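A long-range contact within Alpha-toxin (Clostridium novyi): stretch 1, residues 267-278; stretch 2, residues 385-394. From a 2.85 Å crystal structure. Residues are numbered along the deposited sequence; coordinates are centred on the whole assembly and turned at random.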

# COMPACT_ATOMS: atom_id res chain seq x y z
N SER A 267 7.44 0.03 -5.31
CA SER A 267 7.40 1.19 -4.44
C SER A 267 6.66 0.89 -3.14
O SER A 267 6.79 1.62 -2.17
CB SER A 267 6.75 2.36 -5.20
OG SER A 267 6.51 3.47 -4.35
N ASP A 268 5.87 -0.18 -3.14
CA ASP A 268 5.20 -0.63 -1.93
C ASP A 268 6.22 -1.29 -1.03
O ASP A 268 6.20 -1.13 0.18
CB ASP A 268 4.12 -1.64 -2.26
CG ASP A 268 2.80 -0.98 -2.67
OD1 ASP A 268 2.67 0.27 -2.55
OD2 ASP A 268 1.88 -1.74 -3.11
N ILE A 269 7.11 -2.06 -1.64
CA ILE A 269 8.18 -2.70 -0.90
C ILE A 269 9.14 -1.63 -0.33
O ILE A 269 9.40 -1.59 0.87
CB ILE A 269 8.90 -3.76 -1.77
CG1 ILE A 269 7.87 -4.79 -2.23
CG2 ILE A 269 10.06 -4.42 -1.02
CD1 ILE A 269 8.35 -5.68 -3.31
N LEU A 270 9.61 -0.75 -1.21
CA LEU A 270 10.60 0.24 -0.84
C LEU A 270 10.12 1.11 0.32
O LEU A 270 10.87 1.38 1.26
CB LEU A 270 10.99 1.07 -2.07
CG LEU A 270 12.17 2.05 -2.00
CD1 LEU A 270 13.41 1.37 -1.46
CD2 LEU A 270 12.43 2.64 -3.37
N ARG A 271 8.86 1.52 0.24
CA ARG A 271 8.13 2.23 1.30
C ARG A 271 8.44 1.69 2.69
O ARG A 271 8.76 2.43 3.64
CB ARG A 271 6.67 1.96 1.04
CG ARG A 271 5.68 2.96 1.53
CD ARG A 271 4.37 2.68 0.81
NE ARG A 271 4.60 2.70 -0.63
CZ ARG A 271 3.75 3.18 -1.53
NH1 ARG A 271 2.58 3.70 -1.16
NH2 ARG A 271 4.09 3.15 -2.81
N ILE A 272 8.32 0.37 2.80
CA ILE A 272 8.42 -0.33 4.06
C ILE A 272 9.86 -0.29 4.56
O ILE A 272 10.11 0.02 5.73
CB ILE A 272 7.88 -1.76 3.92
CG1 ILE A 272 6.37 -1.71 3.67
CG2 ILE A 272 8.18 -2.58 5.16
CD1 ILE A 272 5.76 -3.07 3.33
N ALA A 273 10.79 -0.57 3.66
CA ALA A 273 12.21 -0.50 3.99
C ALA A 273 12.61 0.92 4.42
O ALA A 273 13.37 1.07 5.38
CB ALA A 273 13.05 -1.00 2.81
N ILE A 274 12.09 1.95 3.74
CA ILE A 274 12.41 3.33 4.11
C ILE A 274 12.00 3.58 5.56
O ILE A 274 12.80 4.04 6.38
CB ILE A 274 11.71 4.38 3.21
CG1 ILE A 274 12.14 4.26 1.74
CG2 ILE A 274 11.95 5.79 3.73
CD1 ILE A 274 13.53 4.72 1.47
N LEU A 275 10.75 3.27 5.88
CA LEU A 275 10.26 3.45 7.24
C LEU A 275 11.05 2.65 8.27
O LEU A 275 11.27 3.15 9.37
CB LEU A 275 8.77 3.13 7.36
CG LEU A 275 7.84 4.05 6.57
CD1 LEU A 275 6.47 3.42 6.46
CD2 LEU A 275 7.76 5.42 7.24
N LYS A 276 11.49 1.44 7.94
CA LYS A 276 12.29 0.70 8.90
C LYS A 276 13.70 1.26 9.07
O LYS A 276 14.34 1.03 10.09
CB LYS A 276 12.34 -0.80 8.60
CG LYS A 276 12.49 -1.59 9.89
CD LYS A 276 13.22 -2.88 9.67
CE LYS A 276 13.14 -3.78 10.91
NZ LYS A 276 13.23 -5.28 10.58
N LYS A 277 14.17 2.01 8.09
CA LYS A 277 15.47 2.64 8.20
C LYS A 277 15.35 4.00 8.92
O LYS A 277 15.98 4.19 9.94
CB LYS A 277 16.10 2.78 6.82
CG LYS A 277 17.42 3.54 6.79
CD LYS A 277 18.60 2.62 6.74
CE LYS A 277 19.88 3.46 6.73
NZ LYS A 277 20.95 2.82 7.60
N TYR A 278 14.51 4.90 8.42
CA TYR A 278 14.44 6.28 8.91
C TYR A 278 13.30 6.52 9.87
O TYR A 278 13.40 7.36 10.76
CB TYR A 278 14.28 7.26 7.73
CG TYR A 278 15.41 7.20 6.73
CD1 TYR A 278 15.34 6.34 5.62
CD2 TYR A 278 16.55 7.98 6.89
CE1 TYR A 278 16.37 6.27 4.71
CE2 TYR A 278 17.60 7.93 5.97
CZ TYR A 278 17.51 7.06 4.88
OH TYR A 278 18.54 6.98 3.96
N SER A 385 -5.35 3.03 3.16
CA SER A 385 -4.53 3.25 1.99
C SER A 385 -3.08 3.30 2.46
O SER A 385 -2.81 3.80 3.55
CB SER A 385 -4.89 4.57 1.33
OG SER A 385 -4.12 4.77 0.16
N ASN A 386 -2.16 2.79 1.65
CA ASN A 386 -0.75 2.87 1.99
C ASN A 386 -0.05 4.08 1.36
O ASN A 386 1.17 4.10 1.20
CB ASN A 386 -0.02 1.56 1.67
CG ASN A 386 0.08 1.29 0.18
OD1 ASN A 386 -0.77 1.72 -0.60
ND2 ASN A 386 1.13 0.56 -0.23
N ALA A 387 -0.85 5.10 1.04
CA ALA A 387 -0.35 6.34 0.44
C ALA A 387 0.23 7.32 1.46
O ALA A 387 0.98 8.22 1.09
CB ALA A 387 -1.46 7.00 -0.34
N PHE A 388 -0.14 7.15 2.73
CA PHE A 388 0.34 7.99 3.82
C PHE A 388 0.50 7.13 5.06
O PHE A 388 -0.49 6.60 5.58
CB PHE A 388 -0.66 9.12 4.07
CG PHE A 388 -0.15 10.21 4.98
CD1 PHE A 388 0.58 11.27 4.48
CD2 PHE A 388 -0.46 10.19 6.33
CE1 PHE A 388 1.03 12.29 5.32
CE2 PHE A 388 -0.01 11.21 7.17
CZ PHE A 388 0.73 12.25 6.66
N ILE A 389 1.74 6.97 5.51
CA ILE A 389 2.08 6.09 6.62
C ILE A 389 2.96 6.83 7.61
O ILE A 389 3.95 7.46 7.22
CB ILE A 389 2.89 4.87 6.14
CG1 ILE A 389 2.25 4.21 4.92
CG2 ILE A 389 3.09 3.87 7.26
CD1 ILE A 389 3.19 3.24 4.21
N ILE A 390 2.61 6.76 8.89
CA ILE A 390 3.46 7.33 9.92
C ILE A 390 3.86 6.24 10.87
O ILE A 390 3.01 5.54 11.41
CB ILE A 390 2.75 8.44 10.71
CG1 ILE A 390 2.30 9.57 9.79
CG2 ILE A 390 3.68 8.97 11.80
CD1 ILE A 390 1.28 10.48 10.41
N SER A 391 5.17 6.07 11.08
CA SER A 391 5.68 5.07 12.00
C SER A 391 7.12 5.38 12.36
O SER A 391 7.88 5.79 11.50
CB SER A 391 5.65 3.70 11.34
OG SER A 391 6.40 2.74 12.09
N ASN A 392 7.48 5.17 13.62
CA ASN A 392 8.89 5.08 14.02
C ASN A 392 9.46 3.71 13.68
O ASN A 392 8.68 2.76 13.53
CB ASN A 392 9.07 5.43 15.49
CG ASN A 392 8.98 6.92 15.73
OD1 ASN A 392 9.43 7.70 14.90
ND2 ASN A 392 8.37 7.32 16.84
N ASN A 393 10.77 3.58 13.50
CA ASN A 393 11.28 2.29 13.00
C ASN A 393 11.18 1.13 13.99
O ASN A 393 11.23 -0.04 13.58
CB ASN A 393 12.67 2.38 12.36
CG ASN A 393 13.73 2.93 13.28
OD1 ASN A 393 13.93 2.45 14.39
ND2 ASN A 393 14.45 3.91 12.80
N ASP A 394 11.02 1.45 15.27
CA ASP A 394 10.99 0.45 16.31
C ASP A 394 9.56 0.07 16.67
O ASP A 394 9.30 -0.44 17.76
CB ASP A 394 11.78 0.92 17.54
CG ASP A 394 11.14 2.11 18.25
OD1 ASP A 394 10.23 2.77 17.68
OD2 ASP A 394 11.55 2.39 19.41
O HOH W 1 12.03 6.24 13.63

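What polar contacts tie the start of the helix segment to the second stretch? Asn386 is the hub of this cluster, its CA-to-CB bond pointing toward the helix and both its side-chain ND2 and its backbone O engaged. NH1 of Arg271 donates to O of Asn386 at 2.8 Å with good geometry, so the arginine satisfies a backbone carbonyl where the chain turns a corner. ND2 of Asn386 donates in turn to OD1 of Asp268, also at 2.8 Å, but the bent N-H...O angle of 139° makes this bond weak. The same ND2 sits over one face of the Arg271 guanidinium.

How is the Arg271 side chain held in position? It folds back along its own helix, where NE donates to O of Ser267 at 2.9 Å and NH2 to OG of Ser267, also at 2.9 Å. Asp268 adds a salt bridge, OD1 to NH2 at 3.2 Å; because the oxygen lies well out of the guanidinium plane, this is attraction of charges without an N-H aimed at it.

Where do apolar groups meet? Midway along the contact, CD1 of Leu275 packs against CG2 of Ile389 at 3.5 Å. The aliphatic part of Arg271 also covers this isoleucine, with CD 3.6 Å from CD1 of Ile389, so one side chain serves both polar and apolar contacts.

Which contacts reach the helix backbone, directly or through water? The closest CA atoms of the two stretches, those of Lys276 and Asn393, are 4.5 Å apart, and Asn393 packs against helix backbone: its CB is 3.1 Å from O of Lys276. ND2 of Asn393 gives a weak hydrogen bond to O of Lys277 at 3.3 Å. A water bridges nearby, accepting from N of Asn393 at 2.9 Å and donating weakly to O of Tyr278, its oxygen 3.4 Å away.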